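Local coordinates for acetyltransferase (Escherichia coli, PDB 7BYY) that acetylates aminoacyl-tRNAs as the GNAT-family toxin ItaT of a toxin-antitoxin system, drawing the acetyl group from acetyl-CoA, at the interface of chains A and B. Sequence-based numbering; all coordinates share one arbitrary frame. Chains: chain A/B, Acetyltransferase.

Contact 1: the interface of chains A and B. Residues chain A 55, 73-74, 98, 129; chain B 132-134.
B:Leu133 pushes its branched end into an apolar recess of chain A lined by A:Phe73, A:Thr74, A:Val98 and A:Ile129, part of a two-fold symmetric interface between two copies of the protein. Aliphatic packing dominates. The two methyls of the leucine divide the work: CD2 meets the A:Ile129 branch methyl CG2 at 3.8 Å and A:Val98 CG2 at 3.9 Å, whereas CD1 turns to the strand 67-79. The leucine and isoleucine side chains cross at about a right angle, and the valine runs past the leucine in the opposite direction. With CG of B:Leu133 anti to the backbone N (chi1 -174°), the fork is carried away from its own loop and into chain A. Beta-branched A:Val98 and A:Ile129 suit the lining because each offers a methyl close to its backbone.

An aromatic contact adds to this: ring carbon CD2 of A:Phe73 lies 3.9 Å from B:Leu133 CD1. Within chain A, the carbonyl oxygen of A:Ala55 sits over one face of the same ring, toward its rim. Backbone atoms also serve as packing surface, since CD1 of the leucine rests 3.8 Å from the carbonyl carbon of A:Thr74. Beside the leucine, the rigid ring of B:Pro134 lies against a small residue that allows close approach: its CD is 3.5 Å from A:Ala55 CB.

Contact 2: the interface of chains A and B. Residues chain A 132-134; chain B 55, 73, 98, 125, 128-129.
The carbonyl oxygen of A:Ala132 accepts a hydrogen bond from the imidazole NE2 of B:His125, 2.6 Å away and 160° at the hydrogen. The oxygen lies close to the histidine ring plane, while NE2 approaches the carbonyl at an angle of 128° and is tilted modestly from the carbonyl plane. A histidine suits this place: its ring N-H can reach a backbone acceptor at the end of the partner's helix, while its carbons pack beside the same residue. The oxygen is also at the edge of the B:Phe73 ring, in its plane, 3.9 Å from CE2.

Around this polar link the contact is apolar. The small A:Ala132 sets its CB 3.8 Å from CG1 of B:Ile129, which probably lets the two backbones come near. A:Leu133 spreads its fork between sheet and helix of chain B: CD1 touches B:Phe73 CD2 at 3.6 Å, and CD2 meets B:Val98 CG2 at 3.8 Å. B:Ile129 uses CD1 against the leucine CB and CG2 against its CD2. A:Pro134 places CD 3.5 Å from B:Ala55 CB.

Farther out, a torsion places the histidine: in B:His125, CG is anti to the backbone N (chi1 -166°), and the ring extends from its helix toward the carbonyl. The carbonyl oxygen of B:Ala55 lies over the B:Phe73 ring, 3.6 Å above its plane and near its rim, and may help to steady it. B:Ile128 merely flanks the patch on the helical side.

In the fold, the end of helix 114-132 and the following loop of chain A meet chain B where strands 55-61, 67-79 and 94-105 lie beside helix 114-130.

Contact 1: the interface of chains A and B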
# COMPACT_ATOMS: atom_id res chain seq x y z
N ALA A 55 -9.97 0.23 3.33
CA ALA A 55 -10.06 -0.48 4.60
C ALA A 55 -10.60 0.46 5.66
O ALA A 55 -10.43 1.68 5.57
CB ALA A 55 -8.71 -1.04 5.03
N PHE A 73 -9.34 4.29 4.76
CA PHE A 73 -8.07 4.63 4.15
C PHE A 73 -7.82 3.72 2.96
O PHE A 73 -8.31 2.59 2.91
CB PHE A 73 -6.92 4.52 5.16
CG PHE A 73 -6.93 3.23 5.93
CD1 PHE A 73 -7.72 3.08 7.06
CD2 PHE A 73 -6.15 2.16 5.52
CE1 PHE A 73 -7.73 1.89 7.77
CE2 PHE A 73 -6.15 0.97 6.23
CZ PHE A 73 -6.94 0.84 7.35
N THR A 74 -7.07 4.24 1.98
CA THR A 74 -6.74 3.52 0.75
C THR A 74 -5.25 3.65 0.47
O THR A 74 -4.50 4.27 1.23
CB THR A 74 -7.54 4.07 -0.45
OG1 THR A 74 -6.97 5.31 -0.87
CG2 THR A 74 -8.99 4.29 -0.09
N VAL A 98 0.00 6.11 2.26
CA VAL A 98 -1.34 5.68 2.64
C VAL A 98 -2.18 6.93 2.84
O VAL A 98 -1.82 7.82 3.62
CB VAL A 98 -1.31 4.83 3.92
CG1 VAL A 98 -2.72 4.66 4.47
CG2 VAL A 98 -0.68 3.47 3.63
N ILE A 129 1.21 -1.91 7.61
CA ILE A 129 1.27 -1.73 6.16
C ILE A 129 2.69 -1.45 5.71
O ILE A 129 3.15 -1.96 4.68
CB ILE A 129 0.30 -0.62 5.73
CG1 ILE A 129 -1.14 -1.04 6.03
CG2 ILE A 129 0.50 -0.27 4.26
CD1 ILE A 129 -2.16 0.06 5.83
N ALA B 132 -3.90 -6.16 4.56
CA ALA B 132 -3.70 -5.00 5.40
C ALA B 132 -4.07 -3.69 4.72
O ALA B 132 -4.58 -2.79 5.38
CB ALA B 132 -2.24 -4.91 5.86
N LEU B 133 -3.83 -3.59 3.41
CA LEU B 133 -4.17 -2.41 2.63
C LEU B 133 -4.82 -2.88 1.34
O LEU B 133 -4.12 -3.34 0.42
CB LEU B 133 -2.93 -1.56 2.35
CG LEU B 133 -3.18 -0.21 1.67
CD1 LEU B 133 -4.13 0.63 2.51
CD2 LEU B 133 -1.86 0.52 1.45
N PRO B 134 -6.14 -2.82 1.24
CA PRO B 134 -6.83 -3.34 0.05
C PRO B 134 -6.37 -2.66 -1.23
O PRO B 134 -6.33 -1.44 -1.32
CB PRO B 134 -8.31 -3.05 0.34
CG PRO B 134 -8.39 -3.05 1.84
CD PRO B 134 -7.09 -2.45 2.31

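Contact 2: the interface of chains A and B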
# COMPACT_ATOMS: atom_id res chain seq x y z
N ALA A 132 5.02 -4.56 5.20
CA ALA A 132 4.77 -5.36 4.01
C ALA A 132 5.02 -4.56 2.74
O ALA A 132 5.53 -5.11 1.75
CB ALA A 132 3.33 -5.88 4.01
N LEU A 133 4.68 -3.27 2.74
CA LEU A 133 4.86 -2.40 1.59
C LEU A 133 5.36 -1.04 2.06
O LEU A 133 4.64 -0.33 2.78
CB LEU A 133 3.55 -2.27 0.81
CG LEU A 133 3.60 -1.47 -0.50
CD1 LEU A 133 4.61 -2.08 -1.47
CD2 LEU A 133 2.22 -1.41 -1.12
N PRO A 134 6.57 -0.64 1.68
CA PRO A 134 7.11 0.63 2.16
C PRO A 134 6.32 1.81 1.63
O PRO A 134 5.95 1.86 0.46
CB PRO A 134 8.55 0.64 1.63
CG PRO A 134 8.84 -0.78 1.24
CD PRO A 134 7.52 -1.35 0.81
N ALA B 55 10.19 -2.04 -1.81
CA ALA B 55 10.55 -3.32 -1.23
C ALA B 55 11.05 -4.24 -2.33
O ALA B 55 10.74 -4.06 -3.51
CB ALA B 55 9.36 -3.96 -0.50
N PHE B 73 9.08 -3.76 -5.89
CA PHE B 73 7.69 -3.32 -5.99
C PHE B 73 7.48 -2.15 -5.04
O PHE B 73 8.23 -1.95 -4.08
CB PHE B 73 6.71 -4.45 -5.68
CG PHE B 73 6.98 -5.15 -4.37
CD1 PHE B 73 7.89 -6.18 -4.29
CD2 PHE B 73 6.30 -4.77 -3.22
CE1 PHE B 73 8.14 -6.82 -3.09
CE2 PHE B 73 6.54 -5.40 -2.02
CZ PHE B 73 7.46 -6.44 -1.95
N VAL B 98 -0.47 -2.19 -6.56
CA VAL B 98 0.93 -2.46 -6.24
C VAL B 98 1.68 -2.57 -7.56
O VAL B 98 1.32 -3.38 -8.42
CB VAL B 98 1.09 -3.74 -5.40
CG1 VAL B 98 2.51 -4.27 -5.51
CG2 VAL B 98 0.75 -3.45 -3.95
N HIS B 125 3.13 -12.34 -1.51
CA HIS B 125 3.30 -11.13 -0.71
C HIS B 125 2.22 -10.10 -1.02
O HIS B 125 1.80 -9.37 -0.12
CB HIS B 125 4.68 -10.54 -0.94
CG HIS B 125 5.07 -9.51 0.07
ND1 HIS B 125 5.30 -9.81 1.39
CD2 HIS B 125 5.25 -8.17 -0.05
CE1 HIS B 125 5.62 -8.71 2.04
NE2 HIS B 125 5.59 -7.70 1.19
N ILE B 128 -0.65 -10.81 1.11
CA ILE B 128 -0.43 -10.33 2.47
C ILE B 128 -0.65 -8.83 2.55
O ILE B 128 -1.28 -8.32 3.49
CB ILE B 128 0.98 -10.73 2.95
CG1 ILE B 128 1.02 -12.23 3.24
CG2 ILE B 128 1.38 -9.91 4.18
CD1 ILE B 128 2.34 -12.72 3.76
N ILE B 129 -0.15 -8.09 1.55
CA ILE B 129 -0.40 -6.65 1.50
C ILE B 129 -1.89 -6.37 1.40
O ILE B 129 -2.42 -5.47 2.07
CB ILE B 129 0.37 -6.02 0.32
CG1 ILE B 129 1.88 -6.20 0.50
CG2 ILE B 129 0.01 -4.55 0.18
CD1 ILE B 129 2.69 -5.69 -0.68

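Contact 1 and contact 2 are two-fold twins with the chains exchanged, and the centres of their C-alpha atoms lie about 11 Å apart. Each chain gives residues 132-134 to one and the receiving surface, with residues 55, 73, 98 and 129, to the other, a reciprocal exchange consistent with a homodimer, although the structure alone does not prove that this pair forms in the cell. Helix 114-132 of chain A serves both, through A:Ile129 in contact 1 and A:Ala132 in contact 2. Because the inserted segment lies at the end of the receiving helix and in the loop after it, the two contacts are likely to reinforce each other.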